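Local coordinates for Lysine/ornithine decarboxylase (Selenomonas ruminantium, PDB 5GJP), which decarboxylates L-lysine to cadaverine and L-ornithine to putrescine with similar efficiency, using pyridoxal 5'-phosphate as cofactor, at residues A[132-137]-A[172-177]; A[28-33]-A[60-65]. All coordinates share one frame; numbering follows the deposited sequence.

Interaction 1 (A[132-137]-A[172-177]); sequences DVLVRI and HAMGIC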
ATOM      1  N   ASP A 132      -1.046  -1.206 -33.619  1.00 46.55           N
ATOM      2  CA  ASP A 132      -0.756  -2.606 -33.503  1.00 46.52           C
ATOM      3  C   ASP A 132      -1.370  -3.067 -32.201  1.00 41.72           C
ATOM      4  O   ASP A 132      -1.267  -2.401 -31.176  1.00 43.12           O
ATOM      5  CB  ASP A 132       0.763  -2.877 -33.536  1.00 55.29           C
ATOM      6  CG  ASP A 132       1.440  -2.390 -34.843  1.00 60.46           C
ATOM      7  OD1 ASP A 132       0.761  -2.128 -35.850  1.00 64.18           O
ATOM      8  OD2 ASP A 132       2.676  -2.259 -34.851  1.00 76.67           O
ATOM      9  N   VAL A 133      -2.052  -4.191 -32.256  1.00 38.83           N
ATOM     10  CA  VAL A 133      -2.613  -4.779 -31.071  1.00 42.19           C
ATOM     11  C   VAL A 133      -2.240  -6.249 -31.049  1.00 42.64           C
ATOM     12  O   VAL A 133      -2.109  -6.901 -32.092  1.00 39.14           O
ATOM     13  CB  VAL A 133      -4.153  -4.592 -30.945  1.00 40.22           C
ATOM     14  CG1 VAL A 133      -4.493  -3.115 -30.991  1.00 43.58           C
ATOM     15  CG2 VAL A 133      -4.903  -5.336 -32.036  1.00 42.50           C
ATOM     16  N   LEU A 134      -2.048  -6.743 -29.836  1.00 43.66           N
ATOM     17  CA  LEU A 134      -1.899  -8.148 -29.596  1.00 46.02           C
ATOM     18  C   LEU A 134      -3.070  -8.544 -28.721  1.00 42.55           C
ATOM     19  O   LEU A 134      -3.392  -7.837 -27.751  1.00 41.00           O
ATOM     20  CB  LEU A 134      -0.585  -8.448 -28.866  1.00 47.81           C
ATOM     21  CG  LEU A 134       0.749  -8.187 -29.559  1.00 50.35           C
ATOM     22  CD1 LEU A 134       0.924  -6.713 -29.850  1.00 52.38           C
ATOM     23  CD2 LEU A 134       1.913  -8.697 -28.700  1.00 52.87           C
ATOM     24  N   VAL A 135      -3.675  -9.685 -29.035  1.00 39.77           N
ATOM     25  CA  VAL A 135      -4.676 -10.246 -28.159  1.00 40.87           C
ATOM     26  C   VAL A 135      -4.022 -11.074 -27.078  1.00 40.77           C
ATOM     27  O   VAL A 135      -3.249 -11.992 -27.348  1.00 45.42           O
ATOM     28  CB  VAL A 135      -5.790 -11.031 -28.911  1.00 42.21           C
ATOM     29  CG1 VAL A 135      -5.286 -12.336 -29.555  1.00 42.92           C
ATOM     30  CG2 VAL A 135      -6.958 -11.291 -27.977  1.00 39.02           C
ATOM     31  N   ARG A 136      -4.348 -10.748 -25.840  1.00 40.72           N
ATOM     32  CA  ARG A 136      -4.003 -11.605 -24.728  1.00 40.44           C
ATOM     33  C   ARG A 136      -4.933 -12.833 -24.506  1.00 41.97           C
ATOM     34  O   ARG A 136      -6.138 -12.699 -24.277  1.00 43.30           O
ATOM     35  CB  ARG A 136      -3.985 -10.768 -23.477  1.00 43.27           C
ATOM     36  CG  ARG A 136      -3.420 -11.534 -22.303  1.00 45.34           C
ATOM     37  CD  ARG A 136      -2.659 -10.615 -21.389  1.00 43.85           C
ATOM     38  NE  ARG A 136      -2.470 -11.281 -20.118  1.00 43.47           N
ATOM     39  CZ  ARG A 136      -2.168 -10.669 -18.988  1.00 43.88           C
ATOM     40  NH1 ARG A 136      -2.026  -9.339 -18.937  1.00 44.01           N
ATOM     41  NH2 ARG A 136      -2.033 -11.400 -17.893  1.00 42.74           N
ATOM     42  N   ILE A 137      -4.341 -14.023 -24.532  1.00 42.63           N
ATOM     43  CA  ILE A 137      -5.050 -15.268 -24.275  1.00 40.71           C
ATOM     44  C   ILE A 137      -4.700 -15.806 -22.905  1.00 43.32           C
ATOM     45  O   ILE A 137      -3.562 -15.692 -22.461  1.00 40.52           O
ATOM     46  CB  ILE A 137      -4.777 -16.365 -25.332  1.00 42.94           C
ATOM     47  CG1 ILE A 137      -3.274 -16.619 -25.512  1.00 46.05           C
ATOM     48  CG2 ILE A 137      -5.399 -15.981 -26.673  1.00 43.26           C
ATOM     49  CD1 ILE A 137      -2.785 -17.965 -25.055  1.00 47.36           C
ATOM     50  N   HIS A 172      -4.354  -2.591 -36.464  1.00 48.87           N
ATOM     51  CA  HIS A 172      -3.543  -3.640 -37.084  1.00 48.55           C
ATOM     52  C   HIS A 172      -3.413  -4.842 -36.157  1.00 46.88           C
ATOM     53  O   HIS A 172      -2.880  -4.720 -35.080  1.00 53.02           O
ATOM     54  CB  HIS A 172      -2.178  -3.102 -37.476  1.00 54.51           C
ATOM     55  CG  HIS A 172      -1.272  -4.155 -38.010  1.00 66.68           C
ATOM     56  ND1 HIS A 172      -1.606  -4.924 -39.101  1.00 68.72           N
ATOM     57  CD2 HIS A 172      -0.069  -4.608 -37.581  1.00 71.02           C
ATOM     58  CE1 HIS A 172      -0.637  -5.793 -39.337  1.00 74.44           C
ATOM     59  NE2 HIS A 172       0.303  -5.626 -38.423  1.00 73.38           N
ATOM     60  N   ALA A 173      -3.905  -6.005 -36.566  1.00 47.11           N
ATOM     61  CA  ALA A 173      -3.844  -7.198 -35.725  1.00 52.28           C
ATOM     62  C   ALA A 173      -2.462  -7.836 -35.822  1.00 53.73           C
ATOM     63  O   ALA A 173      -2.149  -8.538 -36.771  1.00 54.56           O
ATOM     64  CB  ALA A 173      -4.921  -8.191 -36.129  1.00 54.50           C
ATOM     65  N   MET A 174      -1.638  -7.580 -34.821  1.00 58.90           N
ATOM     66  CA  MET A 174      -0.204  -7.818 -34.910  1.00 57.88           C
ATOM     67  C   MET A 174       0.161  -9.186 -34.404  1.00 50.14           C
ATOM     68  O   MET A 174       1.093  -9.788 -34.912  1.00 52.47           O
ATOM     69  CB  MET A 174       0.549  -6.755 -34.102  1.00 66.36           C
ATOM     70  CG  MET A 174       2.016  -6.585 -34.473  1.00 74.02           C
ATOM     71  SD  MET A 174       3.001  -5.942 -33.100  1.00 83.66           S
ATOM     72  CE  MET A 174       4.303  -5.040 -33.964  1.00 78.64           C
ATOM     73  N   GLY A 175      -0.509  -9.653 -33.358  1.00 48.03           N
ATOM     74  CA  GLY A 175      -0.205 -10.969 -32.804  1.00 45.80           C
ATOM     75  C   GLY A 175      -0.958 -11.387 -31.543  1.00 45.09           C
ATOM     76  O   GLY A 175      -2.053 -10.900 -31.274  1.00 41.14           O
ATOM     77  N   ILE A 176      -0.334 -12.293 -30.788  1.00 41.90           N
ATOM     78  CA  ILE A 176      -0.872 -12.856 -29.569  1.00 42.86           C
ATOM     79  C   ILE A 176       0.099 -12.617 -28.392  1.00 43.54           C
ATOM     80  O   ILE A 176       1.319 -12.523 -28.582  1.00 41.09           O
ATOM     81  CB  ILE A 176      -1.116 -14.365 -29.775  1.00 43.64           C
ATOM     82  CG1 ILE A 176      -2.266 -14.573 -30.775  1.00 52.76           C
ATOM     83  CG2 ILE A 176      -1.459 -15.081 -28.478  1.00 44.58           C
ATOM     84  CD1 ILE A 176      -2.358 -15.981 -31.374  1.00 55.89           C
ATOM     85  N   CYS A 177      -0.448 -12.514 -27.178  1.00 39.70           N
ATOM     86  CA  CYS A 177       0.372 -12.513 -25.987  1.00 39.05           C
ATOM     87  C   CYS A 177      -0.204 -13.358 -24.864  1.00 41.84           C
ATOM     88  O   CYS A 177      -1.359 -13.748 -24.892  1.00 43.00           O
ATOM     89  CB  CYS A 177       0.640 -11.095 -25.512  1.00 39.06           C
ATOM     90  SG  CYS A 177      -0.775 -10.173 -24.926  1.00 41.69           S
TER
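V135 and I176 lie side by side at the apolar centre, with V135 CG1 4.0 Å from I176 CG1. I137 crosses the other branch of I176, and its CG1 stands 3.8 Å from I176 CG2. Helices 159-168 and 188-206 cover this area: V135 rests on L162 and L163, I176 on L200 and F201. L134, R136 and C177 point to the other face of the sheet. There L134 CD2 is 4.2 Å from C177 CB, and C177 SG packs 3.6 Å from R136 CB. The R136 side chain comes within about 4 Å of the bound pyridoxal phosphate, nearest atoms.

The two segments are adjacent parallel strands of the cofactor-binding alpha/beta barrel. Helix 159-168 lies on the beta-alpha-beta crossover between them. V135 N bonds to G175 O, C177 N to V135 O, and I137 N to C177 O. A beta bulge at M174 shifts the ladder by one residue: V133 O takes M174 N at 2.9 Å and, weakly, G175 N.

The bulge turns M174 toward 132-137. With chi1 at -160°, its CG points away from the backbone N, and the extended chain brings CE 3.3 Å from D132 OD2, while SD touches L134 CD1. At the polar edge, D132 OD1 meets the edge of the H172 ring, 3.1 Å from H172 CD2. Carboxylate and ring planes are 66° apart.

Interaction 2 (A[28-33]-A[60-65]); sequences DKVEEN and SLLAGL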
ATOM      1  N   ASP A  28      24.860  -2.408 -11.665  1.00 42.21           N
ATOM      2  CA  ASP A  28      25.646  -3.494 -12.263  1.00 42.58           C
ATOM      3  C   ASP A  28      24.892  -4.799 -12.294  1.00 38.59           C
ATOM      4  O   ASP A  28      25.020  -5.547 -13.246  1.00 39.60           O
ATOM      5  CB  ASP A  28      26.976  -3.739 -11.503  1.00 48.12           C
ATOM      6  CG  ASP A  28      28.014  -2.640 -11.726  1.00 50.61           C
ATOM      7  OD1 ASP A  28      27.762  -1.737 -12.561  1.00 48.13           O
ATOM      8  OD2 ASP A  28      29.078  -2.688 -11.041  1.00 55.82           O
ATOM      9  N   LYS A  29      24.156  -5.091 -11.236  1.00 36.95           N
ATOM     10  CA  LYS A  29      23.383  -6.328 -11.187  1.00 41.91           C
ATOM     11  C   LYS A  29      22.210  -6.223 -12.168  1.00 38.96           C
ATOM     12  O   LYS A  29      21.900  -7.189 -12.861  1.00 35.23           O
ATOM     13  CB  LYS A  29      22.928  -6.653  -9.760  1.00 41.66           C
ATOM     14  CG  LYS A  29      22.089  -7.899  -9.615  1.00 44.98           C
ATOM     15  CD  LYS A  29      22.886  -9.203  -9.530  1.00 47.50           C
ATOM     16  CE  LYS A  29      22.137 -10.338 -10.224  1.00 48.55           C
ATOM     17  NZ  LYS A  29      22.305 -11.732  -9.769  1.00 50.82           N
ATOM     18  N   VAL A  30      21.603  -5.053 -12.278  1.00 39.71           N
ATOM     19  CA  VAL A  30      20.520  -4.885 -13.262  1.00 41.98           C
ATOM     20  C   VAL A  30      21.045  -5.096 -14.698  1.00 44.22           C
ATOM     21  O   VAL A  30      20.388  -5.766 -15.499  1.00 40.79           O
ATOM     22  CB  VAL A  30      19.800  -3.543 -13.126  1.00 40.17           C
ATOM     23  CG1 VAL A  30      18.745  -3.412 -14.210  1.00 42.42           C
ATOM     24  CG2 VAL A  30      19.170  -3.416 -11.747  1.00 40.50           C
ATOM     25  N   GLU A  31      22.227  -4.541 -14.997  1.00 42.99           N
ATOM     26  CA  GLU A  31      22.911  -4.806 -16.259  1.00 45.87           C
ATOM     27  C   GLU A  31      23.197  -6.299 -16.460  1.00 42.94           C
ATOM     28  O   GLU A  31      22.851  -6.847 -17.484  1.00 41.64           O
ATOM     29  CB  GLU A  31      24.208  -4.012 -16.348  1.00 49.11           C
ATOM     30  CG  GLU A  31      25.016  -4.287 -17.621  1.00 52.16           C
ATOM     31  CD  GLU A  31      25.735  -3.070 -18.195  1.00 56.12           C
ATOM     32  OE1 GLU A  31      25.530  -1.934 -17.731  1.00 55.01           O
ATOM     33  OE2 GLU A  31      26.501  -3.248 -19.169  1.00 69.22           O
ATOM     34  N   GLU A  32      23.779  -6.942 -15.460  1.00 43.73           N
ATOM     35  CA  GLU A  32      24.088  -8.363 -15.521  1.00 48.43           C
ATOM     36  C   GLU A  32      22.854  -9.249 -15.766  1.00 45.57           C
ATOM     37  O   GLU A  32      22.874 -10.094 -16.645  1.00 44.63           O
ATOM     38  CB  GLU A  32      24.925  -8.789 -14.292  1.00 57.71           C
ATOM     39  CG  GLU A  32      26.417  -8.419 -14.477  1.00 74.49           C
ATOM     40  CD  GLU A  32      27.225  -8.074 -13.204  1.00 87.00           C
ATOM     41  OE1 GLU A  32      26.916  -8.591 -12.097  1.00 86.53           O
ATOM     42  OE2 GLU A  32      28.214  -7.286 -13.336  1.00 89.35           O
ATOM     43  N   ASN A  33      21.774  -9.008 -15.042  1.00 43.92           N
ATOM     44  CA  ASN A  33      20.494  -9.645 -15.313  1.00 42.37           C
ATOM     45  C   ASN A  33      19.972  -9.422 -16.727  1.00 36.89           C
ATOM     46  O   ASN A  33      19.514 -10.333 -17.360  1.00 36.57           O
ATOM     47  CB  ASN A  33      19.422  -9.161 -14.317  1.00 45.34           C
ATOM     48  CG  ASN A  33      19.681  -9.648 -12.920  1.00 44.14           C
ATOM     49  OD1 ASN A  33      20.545 -10.488 -12.712  1.00 40.29           O
ATOM     50  ND2 ASN A  33      18.963  -9.097 -11.947  1.00 44.48           N
ATOM     51  N   SER A  60      16.808   4.411 -16.981  1.00 34.43           N
ATOM     52  CA  SER A  60      17.786   5.046 -17.870  1.00 37.25           C
ATOM     53  C   SER A  60      18.814   4.004 -18.305  1.00 39.99           C
ATOM     54  O   SER A  60      19.171   3.941 -19.466  1.00 40.87           O
ATOM     55  CB  SER A  60      18.537   6.210 -17.208  1.00 40.85           C
ATOM     56  OG  SER A  60      17.679   7.156 -16.587  1.00 44.23           O
ATOM     57  N   LEU A  61      19.292   3.176 -17.385  1.00 39.53           N
ATOM     58  CA  LEU A  61      20.271   2.153 -17.764  1.00 40.76           C
ATOM     59  C   LEU A  61      19.700   1.163 -18.804  1.00 40.95           C
ATOM     60  O   LEU A  61      20.327   0.894 -19.811  1.00 45.68           O
ATOM     61  CB  LEU A  61      20.731   1.459 -16.512  1.00 41.53           C
ATOM     62  CG  LEU A  61      21.816   0.387 -16.417  1.00 44.13           C
ATOM     63  CD1 LEU A  61      21.206  -0.986 -16.256  1.00 42.73           C
ATOM     64  CD2 LEU A  61      22.803   0.438 -17.554  1.00 47.27           C
ATOM     65  N   LEU A  62      18.498   0.653 -18.575  1.00 43.69           N
ATOM     66  CA  LEU A  62      17.858  -0.339 -19.488  1.00 40.79           C
ATOM     67  C   LEU A  62      17.558   0.263 -20.858  1.00 38.45           C
ATOM     68  O   LEU A  62      17.741  -0.379 -21.888  1.00 37.25           O
ATOM     69  CB  LEU A  62      16.564  -0.891 -18.871  1.00 37.46           C
ATOM     70  CG  LEU A  62      16.816  -1.809 -17.685  1.00 37.58           C
ATOM     71  CD1 LEU A  62      15.612  -1.849 -16.745  1.00 37.90           C
ATOM     72  CD2 LEU A  62      17.204  -3.196 -18.139  1.00 35.04           C
ATOM     73  N   ALA A  63      17.091   1.499 -20.848  1.00 36.59           N
ATOM     74  CA  ALA A  63      16.884   2.225 -22.081  1.00 40.75           C
ATOM     75  C   ALA A  63      18.193   2.290 -22.888  1.00 42.08           C
ATOM     76  O   ALA A  63      18.198   2.033 -24.077  1.00 45.43           O
ATOM     77  CB  ALA A  63      16.362   3.611 -21.772  1.00 38.96           C
ATOM     78  N   GLY A  64      19.287   2.607 -22.201  1.00 44.58           N
ATOM     79  CA  GLY A  64      20.627   2.631 -22.741  1.00 43.76           C
ATOM     80  C   GLY A  64      21.135   1.292 -23.212  1.00 44.62           C
ATOM     81  O   GLY A  64      21.887   1.220 -24.177  1.00 42.24           O
ATOM     82  N   LEU A  65      20.730   0.217 -22.557  1.00 47.11           N
ATOM     83  CA  LEU A  65      21.038  -1.117 -23.085  1.00 45.39           C
ATOM     84  C   LEU A  65      20.151  -1.546 -24.275  1.00 43.35           C
ATOM     85  O   LEU A  65      20.390  -2.588 -24.862  1.00 42.92           O
ATOM     86  CB  LEU A  65      20.978  -2.139 -21.967  1.00 47.54           C
ATOM     87  CG  LEU A  65      21.992  -1.932 -20.833  1.00 48.96           C
ATOM     88  CD1 LEU A  65      21.576  -2.756 -19.612  1.00 46.68           C
ATOM     89  CD2 LEU A  65      23.416  -2.286 -21.273  1.00 46.02           C
TER
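L61 reaches across to V30 and E31 between two helices of the alpha/beta barrel. Helix 27-40 leads into barrel strand 44-49. Helix 56-65 lies on the beta-alpha-beta crossover from that strand to strand 68-71. Both helices belong to the outer layer of the barrel. The axes of 28-33 and 60-65 approach to 10.3 Å at an angle of 35°, and no hydrogen bond joins the two segments. Side chains of V30, E31, L61, L62 and L65 fill the gap, and two leucine methyls also reach the E31 backbone.

The L61 side chain can be followed outward. CB starts toward 28-33 but is still too far away to touch it. CG stands anti to the backbone N (chi1 -176°), which carries the fork of the side chain into the space between the helices. The two methyls then take different partners. CD1 goes to the backbone of the facing helix, 3.9 Å from E31 N, and also meets V30 CG1 at 4.0 Å. CD2 comes up to the carboxylate of E31, 3.6 Å from OE1. The E31 and L61 side chains cross at about a right angle. This is van der Waals contact of a methyl with an oxygen, and the carboxylate gains no polar partner from it.

On the deeper side, V30 CG1 also meets L62 CD2, at 4.2 Å. L62 is buried and continues inward onto F69 of strand 68-71, so it links this helix pair to the barrel wall. L62 and L65 both touch Y34, further along helix 27-40.

One turn on from L61, L65 crosses the E31 side chain at about a right angle, with L65 CD2 3.9 Å from E31 CD. L65 CD1 turns to the backbone, 4.2 Å from E31 CA.

How the interactions relate
Along the chain the two contacts come in series, neither nested nor crossed. Interaction 2 comes first. Residues 28-33 and 60-65 close a loop that holds barrel strand 44-49 and K51, by similarity the lysine that carries the cofactor. The chain then passes through strands 68-71, 90-92 and 112-115 with their helices. Interaction 1 follows, where 132-137 and 172-177 close a second loop around helix 159-168. Interaction 2 joins two helices of the outer layer, whereas interaction 1 joins two strands of the barrel wall. Their centres are 28 Å apart, and their nearest atoms about 18 Å. They do not touch, but both belong to the pyridoxal-binding barrel.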